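Local coordinates for dihydroorotate dehydrogenase (Schistosoma mansoni, PDB 6UY4), which probably catalyses the quinone-dependent oxidation of (S)-dihydroorotate to orotate in de novo pyrimidine synthesis, with FMN as its cofactor, at residues R127-T132 with C284-I289; R163-V168 with A194-I199; T114-P119 with F143-H148. One frame throughout, in Å; residues are numbered along the deposited sequence.

In the fold
Contact 2 is the core contact, joining the neighbouring strands 165-170 and 196-200 of the eight-stranded parallel barrel sheet. Contact 3 is partly buried and reaches the same sheet through strand 109-115, next to 165-170, which runs out into a turn packed on the start of helix 147-153. Contact 1 lies at the surface, where strand 128-131 of the four-stranded antiparallel sheet meets a loop. Arg127 of contact 1 packs against Asn144 of contact 3. Backbone hydrogen bonds dominate contact 2, one backbone bond and ring packing hold contact 3, and contact 1 has no hydrogen bond across it, resting on packing of side chains and backbone. Contacts 1 and 3 also reach the inhibitor and the flavin respectively.

Contact 1 of 3, residues R127-T132 with C284-I289; sequences RIFRWT and CGAAPI. With QLA (2-[(4-fluorophenyl)amino]-3-hydroxynaphthalene-1,4-dione), chain B.
Phe129 of strand 128-131 lays its ring against the backbone of the loop at Gly285 and Ala286. Its CB lies beside Cys284 O, 3.5 Å away. From there the ring divides its contacts: Gly285 O sits over the ring face, toward the rim on the CD1-CE1 side and 3.4 Å from CE1, while CD2 and CE2 meet CA and CB of Ala286. At the tip, CZ touches both residues. Ala286 CA stands over the same face as Gly285 O, 3.8 Å from the ring centroid, in a CH-pi contact. Small residues suit this loop because a flat ring can come close to their main chain; Gly285 also has a positive phi (93°), at which a CB would press on the preceding carbonyl oxygen. Farther along, Cys284 CB packs on Trp131 CB at 3.7 Å and on Arg130 O at 3.2 Å, and Cys284 SG makes an oblique sulfur-aromatic contact with the Trp131 ring.

Between these two aromatic residues, Arg130 points away from the loop, and its extended chain reaches the inhibitor. NE and NH1 both donate to QLA O3, NH1 at 3.0 Å, so the guanidinium grips one carbonyl oxygen with two bonds; NH1 also bonds Val43 O. Ile128 also lines the pocket, with CG2 3.4 Å from QLA C14. The strand thus has two chemistries. Toward the loop, side chains and backbone carbonyls pack with no hydrogen bond across, whereas its pocket side offers a cationic donor pair that would favour a quinone oxygen and probably draw electron density toward it.

Contact 2 of 3, residues R163-V168 with A194-I199; sequences RGVIGV and ADYLVI
A beta-alpha-beta unit of the TIM barrel, strand 165-170, helix 179-190 and strand 196-200, brings these two parallel strands side by side. Their pairing begins with Asp195, whose side chain does the work of a main-chain acceptor: OD2 takes the Ile166 N-H at 3.0 Å, on the anti side of the carboxylate and 30° out of its plane. The backbone N of Asp195 returns a bond to Ile166 O. Two further backbone bonds, at Val168, continue the parallel pairing, with Val168 N donating to Tyr196 O at 3.0 Å and Val198 N to Val168 O at 2.9 Å.

Tyr196 holds CG between its backbone N and carbonyl carbon (chi1 66°), and its ring lies flat over Gly167. Gly167 CA sits 3.5 Å from the ring centroid, 13° off the normal, a CH-pi contact that glycine permits because a CB there would run into the ring. Val165 CG1 meets the edge of the same ring. On the opposite face of the sheet Val168 CG2 touches Ala194 CB at 3.6 Å, and Leu197 CD2 approaches Val168 CB; branched and compact apolar residues fill this buried layer.

Arg158 forms a salt bridge with Asp195 OD1, and Trp160 bonds its OD2. The pair lies between strand 109-115, where Glu111 receives the Tyr196 hydroxyl, and strand 238-242, while helix 99-105 packs on Ile166.

Contact 3 of 3, residues T114-P119 with F143-H148; sequences TVTPNP and FNSDGH. With FMN (flavin mononucleotide), chain G.
His148 spreads its imidazole under the backbone of Pro117, whose CA stands over the ring centre, 3.4 Å from the centroid and 2° off the normal. The proline ring runs alongside the imidazole, its CG nearest NE2 (3.7 Å). This CH-pi contact is joined by a nearly straight hydrogen bond from His148 N to Pro117 O (3.0 Å, 174°), in which the donor lies above the carbonyl plane. Gly147, with no side chain, lets the turn close in: its CA is 3.2 Å from Thr116 O, and a CB would collide with Pro119. Within the turn, Thr116 OG1 donates to Asn118 O.

At the other end Thr114 sets CG2 over the centre of the Phe143 ring, 4.0 Å from its centroid. Thr114 OG1 lies beside the backbone N (chi1 -69°), which lets both atoms face the flavin: FMN N3 donates to OG1 at 2.7 Å, and Thr114 N donates to FMN O4 at 3.2 Å. Asn169 OD1 also bonds that hydroxyl. Threonine suits the site by offering a methyl to the aromatic ring and a hydroxyl to the cofactor; the Thr114 N-H would be expected to polarise the C4 carbonyl.

Contact 1 of 3, residues R127-T132 with C284-I289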
loop_
_atom_site.group_PDB
_atom_site.type_symbol
_atom_site.label_atom_id
_atom_site.label_comp_id
_atom_site.label_asym_id
_atom_site.label_seq_id
_atom_site.Cartn_x
_atom_site.Cartn_y
_atom_site.Cartn_z
ATOM N N ARG A 127 3.903 -6.377 -16.930
ATOM C CA ARG A 127 3.639 -5.107 -16.267
ATOM C C ARG A 127 4.386 -4.975 -14.945
ATOM O O ARG A 127 4.080 -4.067 -14.163
ATOM C CB ARG A 127 2.133 -4.929 -16.040
ATOM C CG ARG A 127 1.476 -6.103 -15.332
ATOM C CD ARG A 127 -0.028 -6.114 -15.552
ATOM N NE ARG A 127 -0.668 -7.234 -14.867
ATOM C CZ ARG A 127 -1.951 -7.556 -14.997
ATOM N NH1 ARG A 127 -2.445 -8.592 -14.334
ATOM N NH2 ARG A 127 -2.739 -6.844 -15.790
ATOM N N ILE A 128 5.352 -5.852 -14.676
ATOM C CA ILE A 128 6.158 -5.804 -13.461
ATOM C C ILE A 128 7.603 -6.091 -13.838
ATOM O O ILE A 128 7.882 -7.064 -14.546
ATOM C CB ILE A 128 5.667 -6.812 -12.402
ATOM C CG1 ILE A 128 4.298 -6.403 -11.857
ATOM C CG2 ILE A 128 6.670 -6.924 -11.276
ATOM C CD1 ILE A 128 3.753 -7.351 -10.812
ATOM N N PHE A 129 8.523 -5.250 -13.367
ATOM C CA PHE A 129 9.931 -5.371 -13.719
ATOM C C PHE A 129 10.787 -5.144 -12.483
ATOM O O PHE A 129 10.552 -4.196 -11.729
ATOM C CB PHE A 129 10.310 -4.369 -14.817
ATOM C CG PHE A 129 9.389 -4.394 -16.002
ATOM C CD1 PHE A 129 9.599 -5.289 -17.038
ATOM C CD2 PHE A 129 8.310 -3.529 -16.078
ATOM C CE1 PHE A 129 8.750 -5.317 -18.129
ATOM C CE2 PHE A 129 7.459 -3.553 -17.166
ATOM C CZ PHE A 129 7.679 -4.448 -18.192
ATOM N N ARG A 130 11.776 -6.010 -12.283
ATOM C CA ARG A 130 12.691 -5.892 -11.156
ATOM C C ARG A 130 13.867 -4.996 -11.518
ATOM O O ARG A 130 14.387 -5.054 -12.635
ATOM C CB ARG A 130 13.218 -7.263 -10.730
ATOM C CG ARG A 130 12.160 -8.295 -10.383
ATOM C CD ARG A 130 12.815 -9.513 -9.748
ATOM N NE ARG A 130 11.880 -10.614 -9.532
ATOM C CZ ARG A 130 11.797 -11.687 -10.311
ATOM N NH1 ARG A 130 10.918 -12.641 -10.038
ATOM N NH2 ARG A 130 12.597 -11.808 -11.363
ATOM N N TRP A 131 14.286 -4.171 -10.560
ATOM C CA TRP A 131 15.512 -3.379 -10.659
ATOM C C TRP A 131 16.380 -3.777 -9.471
ATOM O O TRP A 131 16.497 -3.040 -8.490
ATOM C CB TRP A 131 15.217 -1.874 -10.681
ATOM C CG TRP A 131 16.392 -1.035 -11.097
ATOM C CD1 TRP A 131 17.635 -1.479 -11.443
ATOM C CD2 TRP A 131 16.430 0.392 -11.216
ATOM N NE1 TRP A 131 18.445 -0.417 -11.767
ATOM C CE2 TRP A 131 17.729 0.743 -11.636
ATOM C CE3 TRP A 131 15.492 1.408 -11.008
ATOM C CZ2 TRP A 131 18.113 2.066 -11.851
ATOM C CZ3 TRP A 131 15.876 2.721 -11.222
ATOM C CH2 TRP A 131 17.175 3.037 -11.639
ATOM N N THR A 132 16.991 -4.962 -9.570
ATOM C CA THR A 132 17.710 -5.537 -8.437
ATOM C C THR A 132 18.945 -4.722 -8.067
ATOM O O THR A 132 19.366 -4.736 -6.904
ATOM C CB THR A 132 18.102 -6.982 -8.752
ATOM O OG1 THR A 132 16.989 -7.660 -9.348
ATOM C CG2 THR A 132 18.511 -7.720 -7.485
ATOM N N CYS A 284 15.781 -1.517 -16.090
ATOM C CA CYS A 284 15.135 -2.699 -15.540
ATOM C C CYS A 284 14.199 -3.390 -16.521
ATOM O O CYS A 284 13.544 -4.368 -16.141
ATOM C CB CYS A 284 14.360 -2.336 -14.266
ATOM S SG CYS A 284 13.066 -1.100 -14.505
ATOM N N GLY A 285 14.113 -2.918 -17.762
ATOM C CA GLY A 285 13.251 -3.526 -18.751
ATOM C C GLY A 285 11.868 -2.926 -18.860
ATOM O O GLY A 285 11.069 -3.399 -19.679
ATOM N N ALA A 286 11.553 -1.904 -18.059
ATOM C CA ALA A 286 10.250 -1.259 -18.155
ATOM C C ALA A 286 10.083 -0.485 -19.455
ATOM O O ALA A 286 8.948 -0.267 -19.890
ATOM C CB ALA A 286 10.035 -0.327 -16.963
ATOM N N ALA A 287 11.182 -0.067 -20.080
ATOM C CA ALA A 287 11.151 0.638 -21.350
ATOM C C ALA A 287 12.090 -0.044 -22.335
ATOM O O ALA A 287 13.157 -0.531 -21.940
ATOM C CB ALA A 287 11.554 2.110 -21.178
ATOM N N PRO A 288 11.727 -0.098 -23.626
ATOM C CA PRO A 288 10.489 0.459 -24.181
ATOM C C PRO A 288 9.284 -0.456 -23.994
ATOM O O PRO A 288 9.440 -1.612 -23.597
ATOM C CB PRO A 288 10.822 0.613 -25.664
ATOM C CG PRO A 288 11.760 -0.512 -25.933
ATOM C CD PRO A 288 12.582 -0.681 -24.676
ATOM N N ILE A 289 8.097 0.065 -24.276
ATOM C CA ILE A 289 6.859 -0.707 -24.192
ATOM C C ILE A 289 6.629 -1.367 -25.545
ATOM O O ILE A 289 6.594 -0.662 -26.567
ATOM C CB ILE A 289 5.671 0.182 -23.804
ATOM C CG1 ILE A 289 5.973 0.935 -22.508
ATOM C CG2 ILE A 289 4.410 -0.656 -23.652
ATOM C CD1 ILE A 289 4.872 1.881 -22.079
HETATM C C1 QLA B . 6.499 -10.738 -5.699
HETATM O O1 QLA B . 5.405 -10.434 -5.256
HETATM C C2 QLA B . 7.142 -11.999 -5.219
HETATM O O2 QLA B . 6.420 -12.748 -4.398
HETATM C C3 QLA B . 8.455 -12.328 -5.633
HETATM O O3 QLA B . 10.212 -11.918 -7.195
HETATM C C4 QLA B . 9.073 -13.705 -3.658
HETATM C C5 QLA B . 8.906 -12.734 -2.680
HETATM C C6 QLA B . 8.852 -13.081 -1.341
HETATM C C7 QLA B . 8.951 -14.403 -1.007
HETATM C C8 QLA B . 9.102 -15.391 -1.939
HETATM C C9 QLA B . 9.159 -15.037 -3.277
HETATM C C10 QLA B . 9.108 -11.530 -6.729
HETATM C C11 QLA B . 8.452 -10.292 -7.192
HETATM C C12 QLA B . 9.095 -9.495 -8.129
HETATM C C13 QLA B . 8.501 -8.329 -8.570
HETATM C C14 QLA B . 7.258 -7.948 -8.079
HETATM C C15 QLA B . 6.610 -8.733 -7.148
HETATM C C16 QLA B . 7.203 -9.908 -6.696
HETATM F F1 QLA B . 8.895 -14.747 0.308
HETATM N N1 QLA B . 9.114 -13.341 -5.034
#

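Contact 2 of 3, residues R163-V168 with A194-I199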
loop_
_atom_site.group_PDB
_atom_site.type_symbol
_atom_site.label_atom_id
_atom_site.label_comp_id
_atom_site.label_asym_id
_atom_site.label_seq_id
_atom_site.Cartn_x
_atom_site.Cartn_y
_atom_site.Cartn_z
ATOM N N ARG A 163 -5.941 -11.609 15.671
ATOM C CA ARG A 163 -4.658 -12.002 15.107
ATOM C C ARG A 163 -4.008 -10.900 14.282
ATOM O O ARG A 163 -2.931 -11.122 13.719
ATOM C CB ARG A 163 -4.822 -13.261 14.247
ATOM C CG ARG A 163 -5.375 -14.461 15.002
ATOM C CD ARG A 163 -5.620 -15.641 14.070
ATOM N NE ARG A 163 -4.383 -16.149 13.483
ATOM C CZ ARG A 163 -3.670 -17.150 13.991
ATOM N N GLY A 164 -4.623 -9.732 14.193
ATOM C CA GLY A 164 -4.064 -8.633 13.436
ATOM C C GLY A 164 -5.161 -7.722 12.926
ATOM O O GLY A 164 -6.325 -7.849 13.296
ATOM N N VAL A 165 -4.758 -6.796 12.059
ATOM C CA VAL A 165 -5.647 -5.794 11.483
ATOM C C VAL A 165 -5.664 -5.979 9.972
ATOM O O VAL A 165 -4.634 -6.289 9.365
ATOM C CB VAL A 165 -5.198 -4.367 11.864
ATOM C CG1 VAL A 165 -6.081 -3.321 11.205
ATOM C CG2 VAL A 165 -5.205 -4.198 13.375
ATOM N N ILE A 166 -6.835 -5.804 9.365
ATOM C CA ILE A 166 -6.990 -5.921 7.920
ATOM C C ILE A 166 -7.687 -4.671 7.407
ATOM O O ILE A 166 -8.777 -4.324 7.876
ATOM C CB ILE A 166 -7.779 -7.180 7.518
ATOM C CG1 ILE A 166 -6.988 -8.442 7.874
ATOM C CG2 ILE A 166 -8.108 -7.149 6.032
ATOM C CD1 ILE A 166 -5.665 -8.560 7.164
ATOM N N GLY A 167 -7.058 -3.995 6.449
ATOM C CA GLY A 167 -7.678 -2.873 5.776
ATOM C C GLY A 167 -7.980 -3.201 4.331
ATOM O O GLY A 167 -7.394 -4.133 3.771
ATOM N N VAL A 168 -8.892 -2.457 3.712
ATOM C CA VAL A 168 -9.273 -2.673 2.322
ATOM C C VAL A 168 -9.038 -1.384 1.551
ATOM O O VAL A 168 -9.510 -0.315 1.957
ATOM C CB VAL A 168 -10.738 -3.129 2.194
ATOM C CG1 VAL A 168 -11.107 -3.304 0.730
ATOM C CG2 VAL A 168 -10.955 -4.425 2.956
ATOM N N ALA A 194 -14.183 -4.633 7.258
ATOM C CA ALA A 194 -12.811 -4.150 7.285
ATOM C C ALA A 194 -12.554 -3.304 8.525
ATOM O O ALA A 194 -13.444 -2.613 9.028
ATOM C CB ALA A 194 -12.503 -3.329 6.033
ATOM N N ASP A 195 -11.313 -3.364 9.015
ATOM C CA ASP A 195 -10.928 -2.516 10.138
ATOM C C ASP A 195 -10.744 -1.068 9.704
ATOM O O ASP A 195 -11.032 -0.149 10.479
ATOM C CB ASP A 195 -9.649 -3.044 10.788
ATOM C CG ASP A 195 -9.844 -4.395 11.444
ATOM O OD1 ASP A 195 -10.963 -4.665 11.932
ATOM O OD2 ASP A 195 -8.880 -5.189 11.472
ATOM N N TYR A 196 -10.262 -0.844 8.483
ATOM C CA TYR A 196 -10.170 0.498 7.930
ATOM C C TYR A 196 -10.260 0.412 6.415
ATOM O O TYR A 196 -10.002 -0.633 5.814
ATOM C CB TYR A 196 -8.879 1.210 8.363
ATOM C CG TYR A 196 -7.599 0.600 7.830
ATOM C CD1 TYR A 196 -7.042 1.036 6.633
ATOM C CD2 TYR A 196 -6.936 -0.397 8.533
ATOM C CE1 TYR A 196 -5.871 0.488 6.147
ATOM C CE2 TYR A 196 -5.760 -0.950 8.054
ATOM C CZ TYR A 196 -5.234 -0.502 6.860
ATOM O OH TYR A 196 -4.068 -1.047 6.375
ATOM N N LEU A 197 -10.638 1.531 5.803
ATOM C CA LEU A 197 -10.775 1.640 4.360
ATOM C C LEU A 197 -9.837 2.722 3.841
ATOM O O LEU A 197 -9.575 3.716 4.525
ATOM C CB LEU A 197 -12.221 1.963 3.964
ATOM C CG LEU A 197 -13.296 0.995 4.467
ATOM C CD1 LEU A 197 -14.684 1.574 4.247
ATOM C CD2 LEU A 197 -13.167 -0.362 3.789
ATOM N N VAL A 198 -9.328 2.516 2.628
ATOM C CA VAL A 198 -8.381 3.432 2.002
ATOM C C VAL A 198 -8.888 3.786 0.612
ATOM O O VAL A 198 -9.452 2.939 -0.091
ATOM C CB VAL A 198 -6.964 2.824 1.922
ATOM C CG1 VAL A 198 -5.968 3.857 1.413
ATOM C CG2 VAL A 198 -6.532 2.293 3.273
ATOM N N ILE A 199 -8.688 5.041 0.218
ATOM C CA ILE A 199 -9.015 5.519 -1.120
ATOM C C ILE A 199 -7.778 6.194 -1.694
ATOM O O ILE A 199 -7.193 7.075 -1.054
ATOM C CB ILE A 199 -10.210 6.491 -1.106
ATOM C CG1 ILE A 199 -11.454 5.787 -0.563
ATOM C CG2 ILE A 199 -10.466 7.042 -2.500
ATOM C CD1 ILE A 199 -12.673 6.665 -0.512
#

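Contact 3 of 3, residues T114-P119 with F143-H148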
loop_
_atom_site.group_PDB
_atom_site.type_symbol
_atom_site.label_atom_id
_atom_site.label_comp_id
_atom_site.label_asym_id
_atom_site.label_seq_id
_atom_site.Cartn_x
_atom_site.Cartn_y
_atom_site.Cartn_z
ATOM N N THR A 114 -5.591 -3.291 -4.414
ATOM C CA THR A 114 -6.798 -2.488 -4.591
ATOM C C THR A 114 -7.930 -3.289 -5.233
ATOM O O THR A 114 -7.717 -4.004 -6.212
ATOM C CB THR A 114 -6.502 -1.242 -5.455
ATOM O OG1 THR A 114 -5.670 -0.334 -4.720
ATOM C CG2 THR A 114 -7.783 -0.534 -5.857
ATOM N N VAL A 115 -9.132 -3.164 -4.672
ATOM C CA VAL A 115 -10.310 -3.892 -5.129
ATOM C C VAL A 115 -11.217 -2.931 -5.884
ATOM O O VAL A 115 -11.531 -1.842 -5.389
ATOM C CB VAL A 115 -11.061 -4.543 -3.954
ATOM C CG1 VAL A 115 -12.213 -5.395 -4.465
ATOM C CG2 VAL A 115 -10.110 -5.371 -3.108
ATOM N N THR A 116 -11.635 -3.336 -7.078
ATOM C CA THR A 116 -12.580 -2.613 -7.913
ATOM C C THR A 116 -13.958 -3.252 -7.823
ATOM O O THR A 116 -14.087 -4.418 -7.437
ATOM C CB THR A 116 -12.104 -2.605 -9.371
ATOM O OG1 THR A 116 -11.896 -3.952 -9.817
ATOM C CG2 THR A 116 -10.806 -1.820 -9.506
ATOM N N PRO A 117 -15.028 -2.508 -8.152
ATOM C CA PRO A 117 -16.377 -3.095 -8.096
ATOM C C PRO A 117 -16.535 -4.316 -8.988
ATOM O O PRO A 117 -16.901 -5.396 -8.511
ATOM C CB PRO A 117 -17.277 -1.941 -8.558
ATOM C CG PRO A 117 -16.522 -0.718 -8.188
ATOM C CD PRO A 117 -15.074 -1.056 -8.407
ATOM N N ASN A 118 -16.265 -4.158 -10.291
ATOM C CA ASN A 118 -16.339 -5.292 -11.199
ATOM C C ASN A 118 -14.970 -5.949 -11.346
ATOM O O ASN A 118 -13.938 -5.286 -11.199
ATOM C CB ASN A 118 -16.837 -4.845 -12.570
ATOM C CG ASN A 118 -18.200 -4.186 -12.509
ATOM O OD1 ASN A 118 -19.077 -4.612 -11.757
ATOM N ND2 ASN A 118 -18.384 -3.136 -13.303
ATOM N N PRO A 119 -14.932 -7.252 -11.620
ATOM C CA PRO A 119 -13.646 -7.909 -11.893
ATOM C C PRO A 119 -12.953 -7.266 -13.087
ATOM O O PRO A 119 -13.565 -7.034 -14.132
ATOM C CB PRO A 119 -14.044 -9.362 -12.178
ATOM C CG PRO A 119 -15.352 -9.538 -11.474
ATOM C CD PRO A 119 -16.049 -8.212 -11.577
ATOM N N PHE A 143 -4.609 -1.880 -11.585
ATOM C CA PHE A 143 -5.736 -2.346 -10.775
ATOM C C PHE A 143 -6.357 -3.614 -11.373
ATOM O O PHE A 143 -7.441 -3.601 -11.961
ATOM C CB PHE A 143 -6.793 -1.246 -10.614
ATOM C CG PHE A 143 -6.335 -0.071 -9.792
ATOM C CD1 PHE A 143 -7.068 1.105 -9.779
ATOM C CD2 PHE A 143 -5.179 -0.140 -9.032
ATOM C CE1 PHE A 143 -6.657 2.187 -9.028
ATOM C CE2 PHE A 143 -4.760 0.940 -8.279
ATOM C CZ PHE A 143 -5.501 2.105 -8.277
ATOM N N ASN A 144 -5.634 -4.717 -11.201
ATOM C CA ASN A 144 -6.139 -6.037 -11.566
ATOM C C ASN A 144 -6.759 -6.664 -10.321
ATOM O O ASN A 144 -6.046 -7.055 -9.391
ATOM C CB ASN A 144 -5.029 -6.911 -12.147
ATOM C CG ASN A 144 -3.784 -6.936 -11.279
ATOM O OD1 ASN A 144 -3.372 -5.913 -10.735
ATOM N ND2 ASN A 144 -3.182 -8.112 -11.144
ATOM N N SER A 145 -8.088 -6.748 -10.297
ATOM C CA SER A 145 -8.805 -7.208 -9.119
ATOM C C SER A 145 -9.881 -8.201 -9.530
ATOM O O SER A 145 -10.308 -8.247 -10.686
ATOM C CB SER A 145 -9.430 -6.035 -8.350
ATOM O OG SER A 145 -9.980 -6.468 -7.118
ATOM N N ASP A 146 -10.319 -9.000 -8.558
ATOM C CA ASP A 146 -11.367 -9.990 -8.766
ATOM C C ASP A 146 -12.766 -9.439 -8.522
ATOM O O ASP A 146 -13.737 -10.198 -8.605
ATOM C CB ASP A 146 -11.131 -11.203 -7.860
ATOM C CG ASP A 146 -9.902 -11.997 -8.255
ATOM O OD1 ASP A 146 -9.237 -11.612 -9.240
ATOM O OD2 ASP A 146 -9.603 -13.006 -7.581
ATOM N N GLY A 147 -12.896 -8.151 -8.225
ATOM C CA GLY A 147 -14.186 -7.540 -7.987
ATOM C C GLY A 147 -14.539 -7.490 -6.510
ATOM O O GLY A 147 -13.893 -8.097 -5.653
ATOM N N HIS A 148 -15.603 -6.737 -6.220
ATOM C CA HIS A 148 -16.050 -6.584 -4.838
ATOM C C HIS A 148 -16.516 -7.914 -4.257
ATOM O O HIS A 148 -16.132 -8.286 -3.143
ATOM C CB HIS A 148 -17.173 -5.550 -4.758
ATOM C CG HIS A 148 -16.694 -4.134 -4.747
ATOM N ND1 HIS A 148 -15.357 -3.800 -4.772
ATOM C CD2 HIS A 148 -17.373 -2.963 -4.711
ATOM C CE1 HIS A 148 -15.233 -2.485 -4.754
ATOM N NE2 HIS A 148 -16.442 -1.953 -4.717
HETATM N N1 FMN G . -0.779 0.639 -3.946
HETATM C C2 FMN G . -2.155 0.726 -3.859
HETATM O O2 FMN G . -2.673 1.602 -3.170
HETATM N N3 FMN G . -2.951 -0.169 -4.543
HETATM C C4 FMN G . -2.377 -1.156 -5.319
HETATM O O4 FMN G . -3.088 -1.953 -5.929
HETATM C C4A FMN G . -0.993 -1.246 -5.410
HETATM N N5 FMN G . -0.413 -2.229 -6.184
HETATM C C5A FMN G . 0.960 -2.320 -6.270
HETATM C C6 FMN G . 1.537 -3.316 -7.052
HETATM C C7 FMN G . 2.920 -3.413 -7.147
HETATM C C7M FMN G . 3.537 -4.488 -7.992
HETATM C C8 FMN G . 3.728 -2.513 -6.458
HETATM C C8M FMN G . 5.221 -2.616 -6.558
HETATM C C9 FMN G . 3.148 -1.517 -5.678
HETATM C C9A FMN G . 1.764 -1.418 -5.580
HETATM N N10 FMN G . 1.180 -0.432 -4.802
HETATM C C10 FMN G . -0.195 -0.344 -4.720
HETATM C "C1'" FMN G . 2.021 0.556 -4.052
HETATM C "C2'" FMN G . 2.390 0.012 -2.678
HETATM O "O2'" FMN G . 1.222 -0.359 -1.980
HETATM C "C3'" FMN G . 3.137 1.057 -1.862
HETATM O "O3'" FMN G . 2.401 2.260 -1.847
HETATM C "C4'" FMN G . 4.535 1.329 -2.408
HETATM O "O4'" FMN G . 5.005 0.227 -3.154
HETATM C "C5'" FMN G . 5.472 1.581 -1.239
HETATM O "O5'" FMN G . 6.812 1.579 -1.662
HETATM P P FMN G . 7.789 0.425 -1.118
HETATM O O1P FMN G . 9.173 0.690 -1.655
HETATM O O2P FMN G . 7.795 0.409 0.393
HETATM O O3P FMN G . 7.302 -0.902 -1.641
#